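EscJ (Escherichia coli, PDB 1YJ7) probably forms part of the molecular platform on which the type III secretion system of enteropathogenic strains is assembled, as a lipoprotein of the YscJ family. Local coordinates at residues E11-A14 with N15-A19; P80-E83 with N84-N88; A137-V140 with I141-K144. The protein carries 3 engineered substitutions. All coordinates share one frame; numbering follows the deposited sequence. Where two conformers were deposited one is given.

Interaction 1 of 3, residues E11-A14 with N15-A19; sequences EKEA and NQMQA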
# COMPACT_ATOMS: atom_id res chain seq x y z
N GLU D 11 -12.98 -16.78 -22.45
CA GLU D 11 -13.32 -18.20 -22.51
C GLU D 11 -12.28 -19.03 -21.80
O GLU D 11 -12.61 -19.96 -21.06
CB GLU D 11 -13.47 -18.64 -23.97
CG GLU D 11 -14.75 -18.12 -24.58
CD GLU D 11 -14.91 -18.47 -26.04
OE1 GLU D 11 -15.98 -18.14 -26.61
OE2 GLU D 11 -13.98 -19.08 -26.62
N LYS D 12 -11.01 -18.72 -22.04
CA LYS D 12 -9.92 -19.51 -21.49
C LYS D 12 -9.86 -19.37 -19.98
O LYS D 12 -9.73 -20.37 -19.29
CB LYS D 12 -8.59 -19.13 -22.11
CG LYS D 12 -7.38 -19.81 -21.51
CD LYS D 12 -6.10 -19.28 -22.18
CE LYS D 12 -4.89 -19.43 -21.30
NZ LYS D 12 -3.69 -18.81 -21.99
N GLU D 13 -9.95 -18.14 -19.47
CA GLU D 13 -9.88 -17.92 -18.02
C GLU D 13 -11.05 -18.63 -17.32
O GLU D 13 -10.87 -19.33 -16.32
CB GLU D 13 -9.76 -16.45 -17.64
CG GLU D 13 -9.48 -16.30 -16.15
CD GLU D 13 -8.38 -15.33 -15.81
OE1 GLU D 13 -8.41 -14.20 -16.33
OE2 GLU D 13 -7.50 -15.69 -15.01
N ALA D 14 -12.24 -18.47 -17.87
CA ALA D 14 -13.42 -19.10 -17.32
C ALA D 14 -13.29 -20.62 -17.35
O ALA D 14 -13.60 -21.28 -16.37
CB ALA D 14 -14.68 -18.63 -18.05
N ASN D 15 -12.83 -21.19 -18.47
CA ASN D 15 -12.70 -22.64 -18.55
C ASN D 15 -11.69 -23.18 -17.55
O ASN D 15 -11.91 -24.23 -16.95
CB ASN D 15 -12.26 -23.08 -19.95
CG ASN D 15 -13.38 -23.03 -20.96
OD1 ASN D 15 -14.57 -23.01 -20.62
ND2 ASN D 15 -13.00 -22.96 -22.24
N GLN D 16 -10.56 -22.51 -17.42
CA GLN D 16 -9.54 -22.97 -16.48
C GLN D 16 -10.04 -22.93 -15.04
O GLN D 16 -9.85 -23.89 -14.28
CB GLN D 16 -8.23 -22.20 -16.66
CG GLN D 16 -7.60 -22.53 -18.02
CD GLN D 16 -6.28 -21.82 -18.24
OE1 GLN D 16 -6.05 -20.74 -17.71
NE2 GLN D 16 -5.42 -22.44 -19.06
N MET D 17 -10.71 -21.84 -14.67
CA MET D 17 -11.24 -21.71 -13.31
C MET D 17 -12.35 -22.72 -13.07
O MET D 17 -12.40 -23.37 -12.04
CB MET D 17 -11.71 -20.28 -13.04
CG MET D 17 -10.59 -19.30 -12.93
SD MET D 17 -11.17 -17.64 -12.37
CE MET D 17 -10.96 -16.92 -13.67
N GLN D 18 -13.23 -22.88 -14.06
CA GLN D 18 -14.35 -23.79 -13.95
C GLN D 18 -13.87 -25.22 -13.82
O GLN D 18 -14.29 -25.93 -12.92
CB GLN D 18 -15.27 -23.62 -15.18
CG GLN D 18 -16.48 -24.53 -15.19
CD GLN D 18 -17.30 -24.42 -16.46
OE1 GLN D 18 -18.34 -25.10 -16.60
NE2 GLN D 18 -16.83 -23.63 -17.38
N ALA D 19 -12.98 -25.66 -14.71
CA ALA D 19 -12.42 -27.00 -14.63
C ALA D 19 -11.71 -27.27 -13.29
O ALA D 19 -11.85 -28.34 -12.70
CB ALA D 19 -11.46 -27.26 -15.80
O HOH W 1 -15.63 -20.32 -21.23
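Gln18 N donates to Ala14 O at 2.8 Å, one of four i to i+4 backbone bonds that carry residues 11-14 into 15-19 within helix 11-23. Asn15 N to Glu11 O, Gln16 N to Lys12 O and Met17 N to Glu13 O complete the set. Ala14 and Met17 form the packed side of this helix. The Ala14 methyl lies against Leu9 and Met38, while the longer Met17 reaches Leu9, Leu40 and Phe59, so both are buried against strands 3-9 and 38-42. With CG opposite the carbonyl carbon (chi1 -71°), Met17 leans back along the helix, and its CG lies 3.4 Å from Glu13 O. Glu13 crosses this chain at a slant; the modelled closeness of its CG to the Met17 methyl is doubtful. Its carboxylate turns to the loop, where OE2 accepts the backbone N-H of Lys61.

The solvent side is looser. Lys12 and Gln16 run alongside each other in the same direction. Lys12 CG sits over the face of the Gln16 amide, 4.0 Å from CD, while Lys12 CE comes obliquely nearer Gln16 NE2, at 3.8 Å. Lys12 reaches this place because its CG is anti to the backbone N (chi1 175°) and the chain beyond it extended. At Asn15 a water joins side chain to backbone, donating to Glu11 O and to Asn15 OD1, each at 3.0 Å. Asn15 ND2 is 3.2 Å from Glu11 O, but at an angle too poor for a bond.

Glu11 O therefore takes two donors, a backbone N-H and a water, whereas the buried side is closed by the Ala14 methyl and the Met17 chain. The chemistry is that of an amphipathic helix, with apolar groups on the sheet, polar and charged side chains outside and the Asn15 amide joined to backbone by water.

Interaction 2 of 3, residues P80-E83 with N84-N88; sequences PSQE and NAKIN
The carboxamide of Asn84 has Pro80 O over one face, 3.1 Å from its CG, while Glu83 CB and CG come obliquely to ND2 from that same face. Pro80 O is 3.2 Å from ND2, yet it lies above the group and no bond forms; it accepts the backbone N-H of Asn84 instead. Glu83 crosses Asn84 at about a right angle, its carboxylate turned 73° from the amide. A bend at chi2 (60°) turns the Glu83 carboxylate forward along the helix, so that OE2 comes 3.7 Å from Ile87 CG1, the two side chains oblique.

Gln82 and Lys86 extend side by side in the same direction, NE2 and NZ 4.2 Å apart. The ammonium group is held by Phe71 O, with Glu68 a long, weak ion partner, and the Gln82 chain touches Phe71. A second copy of the protein packs here, its Glu83 on Ser81 and Gln82 and its Ile87 on Ala85.

Ile87 N to Glu83 O, at 2.9 Å, is among the i to i+4 bonds of these turns, as in any alpha helix. Pro80 in the first turn, and weak bonds of Ser79 OG with Ser81 OG and Gln82 N, mark the N-terminal start of alpha helix 80-99.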
# COMPACT_ATOMS: atom_id res chain seq x y z
N PRO D 80 16.45 6.80 -28.37
CA PRO D 80 17.35 5.64 -28.39
C PRO D 80 17.05 4.54 -27.37
O PRO D 80 17.00 3.37 -27.74
CB PRO D 80 18.72 6.26 -28.10
CG PRO D 80 18.61 7.67 -28.61
CD PRO D 80 17.19 8.08 -28.37
N SER D 81 16.87 4.90 -26.11
CA SER D 81 16.65 3.90 -25.06
C SER D 81 15.27 3.24 -25.17
O SER D 81 15.12 2.07 -24.84
CB SER D 81 16.80 4.53 -23.68
OG SER D 81 15.71 5.39 -23.44
N GLN D 82 14.29 4.01 -25.62
CA GLN D 82 12.93 3.51 -25.84
C GLN D 82 12.91 2.53 -27.03
O GLN D 82 12.28 1.47 -26.97
CB GLN D 82 11.99 4.67 -26.11
CG GLN D 82 10.57 4.26 -26.42
CD GLN D 82 9.62 5.44 -26.56
OE1 GLN D 82 9.65 6.37 -25.74
NE2 GLN D 82 8.78 5.40 -27.59
N GLU D 83 13.60 2.91 -28.09
CA GLU D 83 13.73 2.06 -29.27
C GLU D 83 14.36 0.73 -28.93
O GLU D 83 13.89 -0.32 -29.37
CB GLU D 83 14.62 2.76 -30.31
CG GLU D 83 14.88 1.94 -31.55
CD GLU D 83 13.60 1.59 -32.27
OE1 GLU D 83 12.59 2.30 -32.05
OE2 GLU D 83 13.61 0.62 -33.07
N ASN D 84 15.44 0.80 -28.17
CA ASN D 84 16.18 -0.38 -27.79
C ASN D 84 15.34 -1.31 -26.89
O ASN D 84 15.49 -2.51 -26.96
CB ASN D 84 17.46 -0.01 -27.07
CG ASN D 84 18.51 0.62 -28.01
OD1 ASN D 84 19.63 0.94 -27.58
ND2 ASN D 84 18.14 0.80 -29.28
N ALA D 85 14.47 -0.73 -26.06
CA ALA D 85 13.59 -1.56 -25.21
C ALA D 85 12.60 -2.31 -26.09
O ALA D 85 12.26 -3.46 -25.80
CB ALA D 85 12.84 -0.71 -24.19
N LYS D 86 12.14 -1.66 -27.16
CA LYS D 86 11.20 -2.28 -28.09
C LYS D 86 11.89 -3.37 -28.92
O LYS D 86 11.31 -4.42 -29.15
CB LYS D 86 10.51 -1.23 -28.97
CG LYS D 86 9.38 -0.52 -28.22
CD LYS D 86 8.65 0.50 -29.04
CE LYS D 86 7.69 1.29 -28.16
NZ LYS D 86 6.66 2.05 -28.93
N ILE D 87 13.13 -3.11 -29.33
CA ILE D 87 13.93 -4.11 -30.04
C ILE D 87 14.20 -5.34 -29.14
O ILE D 87 14.13 -6.48 -29.60
CB ILE D 87 15.28 -3.49 -30.53
CG1 ILE D 87 15.03 -2.49 -31.68
CG2 ILE D 87 16.28 -4.56 -30.92
CD1 ILE D 87 14.60 -3.12 -32.99
N ASN D 88 14.52 -5.10 -27.87
CA ASN D 88 14.75 -6.17 -26.91
C ASN D 88 13.50 -7.01 -26.71
O ASN D 88 13.57 -8.22 -26.63
CB ASN D 88 15.16 -5.58 -25.55
CG ASN D 88 15.68 -6.61 -24.60
OD1 ASN D 88 16.73 -7.22 -24.84
ND2 ASN D 88 14.97 -6.80 -23.45

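Interaction 3 of 3, residues A137-V140 with I141-K144; sequences APSV and IQIK
Residues 137-140 form a type I beta turn, closed by Val140 N donating to Ala137 O at 3.2 Å, and the backbone runs from it straight into helix 140-150. Regular i to i+4 bonding appears with Ile143 N to Ser139 O, 2.9 Å, and Lys144 N to Val140 O. The first of these is almost linear, at 171°. Two pairs earlier a water takes the place of the direct bond: it donates to Ala137 O and accepts from Ile141 N. At the next pair a second water accepts from Gln142 N near Pro138 O, though its modelled distance to that oxygen is doubtfully short.

Two pairs of side chains keep the four-residue spacing, Val140 with Lys144 and Ser139 with Ile143. Val140 and Lys144 lie alongside, pointing the same way, with Val140 CG1 4.2 Å from Lys144 CE. Val140 also rests on Ile163 and Lys144 on Val161, so this side of the helix covers strand 159-165. Ile143, buried and in touch with Ile102, sets CG1 against the backbone with its chi1 of -70°: the methylene sits 3.3 Å from Ser139 O, the oxygen that receives its own N-H.

On the more exposed side the straight Gln142 chain, its CG anti to the carbonyl carbon (chi1 -72°), runs back along the helix and brings NE2 beside Ser139. NE2 is 3.5 Å from Ser139 OG and as near to its CA, a loose polar approach. Beyond the turn, the extended Lys144 chain ends with NZ bonded to O2 of a glycerol molecule, probably taken up from the crystallisation liquor.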
# COMPACT_ATOMS: atom_id res chain seq x y z
N ALA D 137 14.02 -31.99 -19.45
CA ALA D 137 15.42 -31.89 -19.00
C ALA D 137 16.44 -32.25 -20.09
O ALA D 137 17.41 -31.53 -20.23
CB ALA D 137 15.64 -32.70 -17.75
N PRO D 138 16.23 -33.29 -20.88
CA PRO D 138 17.17 -33.60 -21.98
C PRO D 138 17.28 -32.50 -23.05
O PRO D 138 18.27 -32.50 -23.81
CB PRO D 138 16.61 -34.89 -22.58
CG PRO D 138 15.78 -35.47 -21.52
CD PRO D 138 15.15 -34.30 -20.82
N SER D 139 16.29 -31.62 -23.14
CA SER D 139 16.30 -30.51 -24.09
C SER D 139 16.93 -29.21 -23.57
O SER D 139 17.05 -28.26 -24.32
CB SER D 139 14.87 -30.24 -24.58
OG SER D 139 14.37 -31.40 -25.21
N VAL D 140 17.37 -29.17 -22.32
CA VAL D 140 17.91 -27.93 -21.78
C VAL D 140 19.14 -27.44 -22.54
O VAL D 140 19.24 -26.27 -22.84
CB VAL D 140 18.18 -28.04 -20.27
CG1 VAL D 140 18.97 -26.84 -19.74
CG2 VAL D 140 16.89 -28.14 -19.56
N ILE D 141 20.06 -28.34 -22.87
CA ILE D 141 21.24 -27.97 -23.63
C ILE D 141 20.86 -27.38 -25.02
O ILE D 141 21.43 -26.38 -25.45
CB ILE D 141 22.07 -29.18 -23.67
CG1 ILE D 141 22.91 -29.24 -22.38
CG2 ILE D 141 23.00 -29.16 -24.90
CD1 ILE D 141 23.70 -30.48 -22.25
N GLN D 142 19.84 -27.96 -25.66
CA GLN D 142 19.34 -27.45 -26.93
C GLN D 142 18.70 -26.08 -26.78
O GLN D 142 18.94 -25.18 -27.57
CB GLN D 142 18.32 -28.42 -27.53
CG GLN D 142 18.98 -29.68 -28.07
CD GLN D 142 18.00 -30.80 -28.38
OE1 GLN D 142 18.14 -31.52 -29.39
NE2 GLN D 142 17.00 -30.96 -27.52
N ILE D 143 17.86 -25.93 -25.77
CA ILE D 143 17.24 -24.64 -25.49
C ILE D 143 18.28 -23.56 -25.27
O ILE D 143 18.17 -22.47 -25.82
CB ILE D 143 16.28 -24.77 -24.28
CG1 ILE D 143 15.06 -25.60 -24.68
CG2 ILE D 143 15.89 -23.38 -23.77
CD1 ILE D 143 14.27 -26.12 -23.51
N LYS D 144 19.31 -23.85 -24.48
CA LYS D 144 20.32 -22.86 -24.21
C LYS D 144 21.06 -22.48 -25.49
O LYS D 144 21.32 -21.32 -25.72
CB LYS D 144 21.32 -23.38 -23.19
CG LYS D 144 20.79 -23.40 -21.81
CD LYS D 144 21.94 -23.53 -20.79
CE LYS D 144 21.40 -23.49 -19.39
NZ LYS D 144 22.42 -24.01 -18.42
O HOH W 2 20.03 -30.99 -21.28
O HOH W 3 19.44 -30.77 -25.05

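All three contacts are local and follow one another along the chain; none closes a long loop, and none crosses or encloses another. Interaction 1 comes first, in helix 11-23, which packs on the antiparallel sheet of strands 3-9, 38-42 and 28-32. The chain then leaves this unit and reaches interaction 2 at the start of helix 80-99, on the opposite side of the chain's centre, about 21 Å away between nearest atoms. Strands 105-113 and 123-130 lead on to interaction 3, where helix 140-150 begins beside strand 159-165 of the second sheet. Interaction 2 is the one met by another subunit.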